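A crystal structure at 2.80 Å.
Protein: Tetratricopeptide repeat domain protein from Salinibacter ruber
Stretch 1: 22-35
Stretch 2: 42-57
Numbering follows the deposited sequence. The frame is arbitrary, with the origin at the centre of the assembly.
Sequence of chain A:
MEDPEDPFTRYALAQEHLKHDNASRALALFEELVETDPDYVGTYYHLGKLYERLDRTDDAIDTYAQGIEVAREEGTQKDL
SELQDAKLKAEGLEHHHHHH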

# COMPACT_ATOMS: atom_id res chain seq x y z
N ASN A 22 -8.50 -5.15 12.06
CA ASN A 22 -9.58 -5.33 11.10
C ASN A 22 -9.01 -5.23 9.69
O ASN A 22 -9.32 -4.30 8.94
CB ASN A 22 -10.62 -4.25 11.29
CG ASN A 22 -11.32 -4.37 12.61
OD1 ASN A 22 -10.69 -4.47 13.66
ND2 ASN A 22 -12.66 -4.35 12.57
N ALA A 23 -8.18 -6.21 9.34
CA ALA A 23 -7.52 -6.24 8.06
C ALA A 23 -8.41 -6.37 6.83
O ALA A 23 -8.12 -5.80 5.77
CB ALA A 23 -6.51 -7.35 8.06
N SER A 24 -9.49 -7.12 6.95
CA SER A 24 -10.35 -7.29 5.79
C SER A 24 -10.95 -5.96 5.36
O SER A 24 -11.05 -5.68 4.17
CB SER A 24 -11.44 -8.32 6.10
OG SER A 24 -12.52 -8.19 5.19
N ARG A 25 -11.34 -5.14 6.34
CA ARG A 25 -11.92 -3.82 6.08
C ARG A 25 -10.83 -2.88 5.57
O ARG A 25 -11.05 -2.14 4.61
CB ARG A 25 -12.56 -3.26 7.34
CG ARG A 25 -13.27 -1.94 7.15
CD ARG A 25 -14.15 -1.92 5.90
NE ARG A 25 -14.85 -0.64 5.79
CZ ARG A 25 -15.48 -0.21 4.71
NH1 ARG A 25 -15.52 -0.95 3.60
NH2 ARG A 25 -16.08 0.98 4.72
N ALA A 26 -9.67 -2.92 6.22
CA ALA A 26 -8.56 -2.10 5.79
C ALA A 26 -8.27 -2.40 4.32
O ALA A 26 -8.14 -1.49 3.51
CB ALA A 26 -7.33 -2.40 6.63
N LEU A 27 -8.19 -3.69 3.97
CA LEU A 27 -7.91 -4.08 2.58
C LEU A 27 -8.95 -3.60 1.57
O LEU A 27 -8.60 -3.15 0.49
CB LEU A 27 -7.74 -5.59 2.46
CG LEU A 27 -7.63 -6.06 1.00
CD1 LEU A 27 -6.29 -6.71 0.72
CD2 LEU A 27 -8.75 -7.01 0.73
N ALA A 28 -10.23 -3.72 1.92
CA ALA A 28 -11.30 -3.27 1.04
C ALA A 28 -11.01 -1.82 0.65
O ALA A 28 -10.79 -1.51 -0.52
CB ALA A 28 -12.64 -3.35 1.77
N LEU A 29 -11.00 -0.95 1.64
CA LEU A 29 -10.72 0.47 1.43
C LEU A 29 -9.45 0.71 0.61
O LEU A 29 -9.47 1.46 -0.37
CB LEU A 29 -10.60 1.18 2.79
CG LEU A 29 -11.86 1.34 3.63
CD1 LEU A 29 -11.48 1.81 5.03
CD2 LEU A 29 -12.81 2.33 2.98
N PHE A 30 -8.35 0.07 0.99
CA PHE A 30 -7.09 0.25 0.28
C PHE A 30 -7.18 -0.03 -1.22
O PHE A 30 -6.71 0.77 -2.03
CB PHE A 30 -5.98 -0.62 0.90
CG PHE A 30 -5.36 -0.03 2.13
CD1 PHE A 30 -5.11 1.34 2.22
CD2 PHE A 30 -5.00 -0.84 3.20
CE1 PHE A 30 -4.52 1.90 3.36
CE2 PHE A 30 -4.41 -0.30 4.35
CZ PHE A 30 -4.17 1.07 4.42
N GLU A 31 -7.77 -1.17 -1.58
CA GLU A 31 -7.89 -1.58 -2.98
C GLU A 31 -8.71 -0.59 -3.76
O GLU A 31 -8.39 -0.27 -4.91
CB GLU A 31 -8.53 -2.96 -3.08
CG GLU A 31 -7.55 -4.07 -3.43
CD GLU A 31 -8.07 -5.44 -3.04
OE1 GLU A 31 -9.29 -5.66 -3.19
OE2 GLU A 31 -7.28 -6.31 -2.60
N GLU A 32 -9.78 -0.11 -3.12
CA GLU A 32 -10.70 0.85 -3.69
C GLU A 32 -9.95 2.16 -3.99
O GLU A 32 -9.98 2.69 -5.10
CB GLU A 32 -11.79 1.07 -2.65
CG GLU A 32 -12.89 2.02 -3.00
CD GLU A 32 -13.71 2.33 -1.76
OE1 GLU A 32 -13.09 2.87 -0.80
OE2 GLU A 32 -14.93 2.04 -1.73
N LEU A 33 -9.26 2.65 -2.97
CA LEU A 33 -8.45 3.86 -3.05
C LEU A 33 -7.45 3.78 -4.17
O LEU A 33 -7.21 4.76 -4.85
CB LEU A 33 -7.64 4.03 -1.78
CG LEU A 33 -8.13 4.98 -0.71
CD1 LEU A 33 -7.14 4.91 0.43
CD2 LEU A 33 -8.23 6.38 -1.27
N VAL A 34 -6.84 2.63 -4.33
CA VAL A 34 -5.85 2.47 -5.36
C VAL A 34 -6.40 2.61 -6.78
O VAL A 34 -5.67 2.98 -7.70
CB VAL A 34 -5.10 1.14 -5.18
CG1 VAL A 34 -4.47 0.69 -6.48
CG2 VAL A 34 -4.00 1.33 -4.15
N GLU A 35 -7.69 2.33 -6.97
CA GLU A 35 -8.26 2.46 -8.30
C GLU A 35 -9.02 3.76 -8.48
O GLU A 35 -9.09 4.28 -9.60
CB GLU A 35 -9.14 1.23 -8.62
CG GLU A 35 -10.13 0.82 -7.56
CD GLU A 35 -10.61 -0.63 -7.73
OE1 GLU A 35 -10.08 -1.33 -8.63
OE2 GLU A 35 -11.50 -1.07 -6.95
N GLY A 42 0.39 7.07 -0.53
CA GLY A 42 0.33 6.39 0.76
C GLY A 42 -0.29 5.02 0.83
O GLY A 42 0.10 4.20 1.69
N THR A 43 -1.24 4.76 -0.06
CA THR A 43 -1.94 3.48 -0.10
C THR A 43 -1.07 2.29 -0.47
O THR A 43 -1.22 1.21 0.08
CB THR A 43 -3.08 3.52 -1.11
OG1 THR A 43 -3.76 4.77 -1.02
CG2 THR A 43 -4.06 2.40 -0.85
N TYR A 44 -0.16 2.50 -1.40
CA TYR A 44 0.66 1.40 -1.88
C TYR A 44 1.50 0.66 -0.86
O TYR A 44 1.65 -0.54 -0.98
CB TYR A 44 1.53 1.87 -3.04
CG TYR A 44 0.71 2.39 -4.20
CD1 TYR A 44 0.15 3.66 -4.16
CD2 TYR A 44 0.45 1.58 -5.31
CE1 TYR A 44 -0.66 4.13 -5.21
CE2 TYR A 44 -0.36 2.03 -6.36
CZ TYR A 44 -0.92 3.30 -6.30
OH TYR A 44 -1.75 3.74 -7.31
N TYR A 45 2.04 1.35 0.13
CA TYR A 45 2.86 0.65 1.10
C TYR A 45 2.07 -0.24 2.07
O TYR A 45 2.45 -1.36 2.36
CB TYR A 45 3.71 1.67 1.88
CG TYR A 45 4.45 1.08 3.05
CD1 TYR A 45 3.82 0.93 4.28
CD2 TYR A 45 5.75 0.61 2.90
CE1 TYR A 45 4.48 0.31 5.35
CE2 TYR A 45 6.42 -0.01 3.97
CZ TYR A 45 5.77 -0.16 5.19
OH TYR A 45 6.41 -0.78 6.25
N HIS A 46 0.95 0.27 2.56
CA HIS A 46 0.15 -0.51 3.46
C HIS A 46 -0.60 -1.64 2.77
O HIS A 46 -0.84 -2.67 3.38
CB HIS A 46 -0.84 0.39 4.21
CG HIS A 46 -0.17 1.43 5.06
ND1 HIS A 46 0.73 1.11 6.05
CD2 HIS A 46 -0.21 2.79 5.01
CE1 HIS A 46 1.23 2.21 6.56
NE2 HIS A 46 0.67 3.24 5.95
N LEU A 47 -0.96 -1.46 1.49
CA LEU A 47 -1.68 -2.48 0.76
C LEU A 47 -0.78 -3.67 0.53
O LEU A 47 -1.19 -4.81 0.71
CB LEU A 47 -2.16 -1.96 -0.58
CG LEU A 47 -3.04 -2.93 -1.38
CD1 LEU A 47 -4.08 -3.53 -0.47
CD2 LEU A 47 -3.70 -2.19 -2.54
N GLY A 48 0.45 -3.39 0.13
CA GLY A 48 1.39 -4.45 -0.14
C GLY A 48 1.79 -5.17 1.12
O GLY A 48 1.99 -6.38 1.11
N LYS A 49 1.92 -4.44 2.21
CA LYS A 49 2.31 -5.05 3.47
C LYS A 49 1.16 -5.92 3.94
O LYS A 49 1.36 -6.87 4.69
CB LYS A 49 2.63 -3.96 4.50
CG LYS A 49 4.03 -3.38 4.37
CD LYS A 49 5.04 -4.23 5.13
CE LYS A 49 6.48 -4.03 4.65
NZ LYS A 49 7.44 -4.78 5.51
N LEU A 50 -0.04 -5.62 3.46
CA LEU A 50 -1.23 -6.37 3.82
C LEU A 50 -1.33 -7.61 2.97
O LEU A 50 -1.74 -8.68 3.44
CB LEU A 50 -2.47 -5.53 3.61
CG LEU A 50 -3.77 -5.96 4.31
CD1 LEU A 50 -3.50 -6.22 5.79
CD2 LEU A 50 -4.81 -4.88 4.15
N TYR A 51 -0.98 -7.46 1.70
CA TYR A 51 -1.02 -8.59 0.78
C TYR A 51 -0.07 -9.66 1.26
O TYR A 51 -0.36 -10.84 1.17
CB TYR A 51 -0.64 -8.18 -0.62
CG TYR A 51 -1.78 -7.63 -1.42
CD1 TYR A 51 -3.09 -8.04 -1.17
CD2 TYR A 51 -1.56 -6.72 -2.44
CE1 TYR A 51 -4.15 -7.54 -1.92
CE2 TYR A 51 -2.60 -6.22 -3.19
CZ TYR A 51 -3.89 -6.63 -2.93
OH TYR A 51 -4.90 -6.07 -3.66
N GLU A 52 1.08 -9.22 1.76
CA GLU A 52 2.07 -10.15 2.25
C GLU A 52 1.49 -10.95 3.40
O GLU A 52 1.59 -12.17 3.42
CB GLU A 52 3.34 -9.41 2.69
CG GLU A 52 4.23 -8.92 1.55
CD GLU A 52 5.56 -8.43 2.04
OE1 GLU A 52 5.89 -7.23 1.86
OE2 GLU A 52 6.27 -9.26 2.63
N ARG A 53 0.85 -10.27 4.35
CA ARG A 53 0.24 -10.94 5.50
C ARG A 53 -0.82 -11.91 5.05
O ARG A 53 -1.05 -12.93 5.68
CB ARG A 53 -0.39 -9.91 6.45
CG ARG A 53 0.60 -8.91 7.02
CD ARG A 53 -0.08 -7.90 7.92
NE ARG A 53 -0.46 -8.49 9.21
CZ ARG A 53 -1.26 -7.89 10.09
NH1 ARG A 53 -1.76 -6.69 9.82
NH2 ARG A 53 -1.55 -8.49 11.23
N LEU A 54 -1.47 -11.56 3.94
CA LEU A 54 -2.53 -12.36 3.36
C LEU A 54 -1.99 -13.50 2.51
O LEU A 54 -2.74 -14.14 1.78
CB LEU A 54 -3.42 -11.46 2.49
CG LEU A 54 -4.30 -10.52 3.30
CD1 LEU A 54 -5.13 -9.60 2.40
CD2 LEU A 54 -5.20 -11.40 4.16
N ASP A 55 -0.68 -13.72 2.59
CA ASP A 55 -0.01 -14.75 1.81
C ASP A 55 -0.11 -14.58 0.28
O ASP A 55 0.16 -15.52 -0.48
CB ASP A 55 -0.49 -16.14 2.24
CG ASP A 55 0.58 -17.21 2.04
OD1 ASP A 55 1.79 -16.90 2.21
OD2 ASP A 55 0.23 -18.37 1.73
N ARG A 56 -0.53 -13.40 -0.16
CA ARG A 56 -0.61 -13.08 -1.58
C ARG A 56 0.59 -12.17 -1.86
O ARG A 56 0.45 -11.10 -2.43
CB ARG A 56 -1.89 -12.31 -1.93
CG ARG A 56 -3.16 -13.03 -1.61
CD ARG A 56 -4.33 -12.05 -1.62
NE ARG A 56 -4.40 -11.34 -2.89
CZ ARG A 56 -5.38 -10.50 -3.21
NH1 ARG A 56 -6.36 -10.27 -2.35
NH2 ARG A 56 -5.40 -9.91 -4.40
N THR A 57 1.76 -12.63 -1.43
CA THR A 57 3.01 -11.88 -1.59
C THR A 57 3.31 -11.34 -2.98
O THR A 57 3.69 -10.18 -3.14
CB THR A 57 4.20 -12.73 -1.12
OG1 THR A 57 5.41 -12.15 -1.61
CG2 THR A 57 4.06 -14.16 -1.63

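A single hydrogen bond joins the two stretches, at the margin of a largely apolar helix contact: Tyr51 OH donates to Glu31 OE2 over a short 2.6 Å. The carboxylate oxygen lies near the plane of the Tyr51 ring, at its edge, as expected for an acceptor meeting a phenol hydroxyl. Both CA-to-CB bonds point sideways, and the side chains reach the bond by bringing their ends nearer. Arg56 adds opposite charge beside the same oxygen, but NH1 stays 4.1 Å from Glu31 OE2, beyond a salt bridge.

The helix of residues 23-35 and the helix that runs to Arg53 are inclined at 139° between their N-to-C directions, nearer antiparallel than parallel, with axes 9.5 Å apart at closest approach. The contact buries 669 Å², counting both sides. The nearest CA atoms across it are those of Phe30 and Leu47, 6.1 Å apart, and these two residues interlock as reciprocal knobs. Phe30 sits among Thr43, His46, Leu47 and Leu50; Leu47 sits among Leu27, Phe30, Glu31 and Val34. Phe30 CB packs 3.7 Å from Leu47 CD1, while one face of the Phe30 ring is covered by the backbone N of Leu47 and its edge meets Leu50 CD2. Phe30 CZ comes within 3.4 Å of His46 CB. The Phe30 and His46 rings are nearly parallel, with planes at 20°, but are slid apart to a centroid distance of 6.0 Å, so they barely overlap.

A third knob, Leu50, fills the hole formed by Ala23, Ala26, Leu27 and Phe30. Its CD2 lies 3.5 Å from Leu27 CB and its CD1 3.9 Å from Ala23 CB; Leu50 CD2 also lies 3.8 Å from Ala23 O. Leu27 starts sideways, yet its CD1 reaches both Tyr51 CE1 and Leu54 CD1 at 3.5 Å, extending the apolar packing to the first residue beyond the second helix.

Toward the other end, Thr43 presents its methyl to the first helix: CG2 lies 3.3 Å from Phe30 O and 3.5 Å from Val34 CG2. Phe30 O is itself the acceptor of the helical hydrogen bond from Val34 N, at 3.0 Å. Leu33 CD1 approaches Thr43 OG1 at 3.7 Å, a contact without a hydrogen bond. Val34 CG2 also touches Leu47 CD2 at 3.9 Å and lies over one face of the Tyr44 ring, which returns to the contact although its CA-to-CB bond points away.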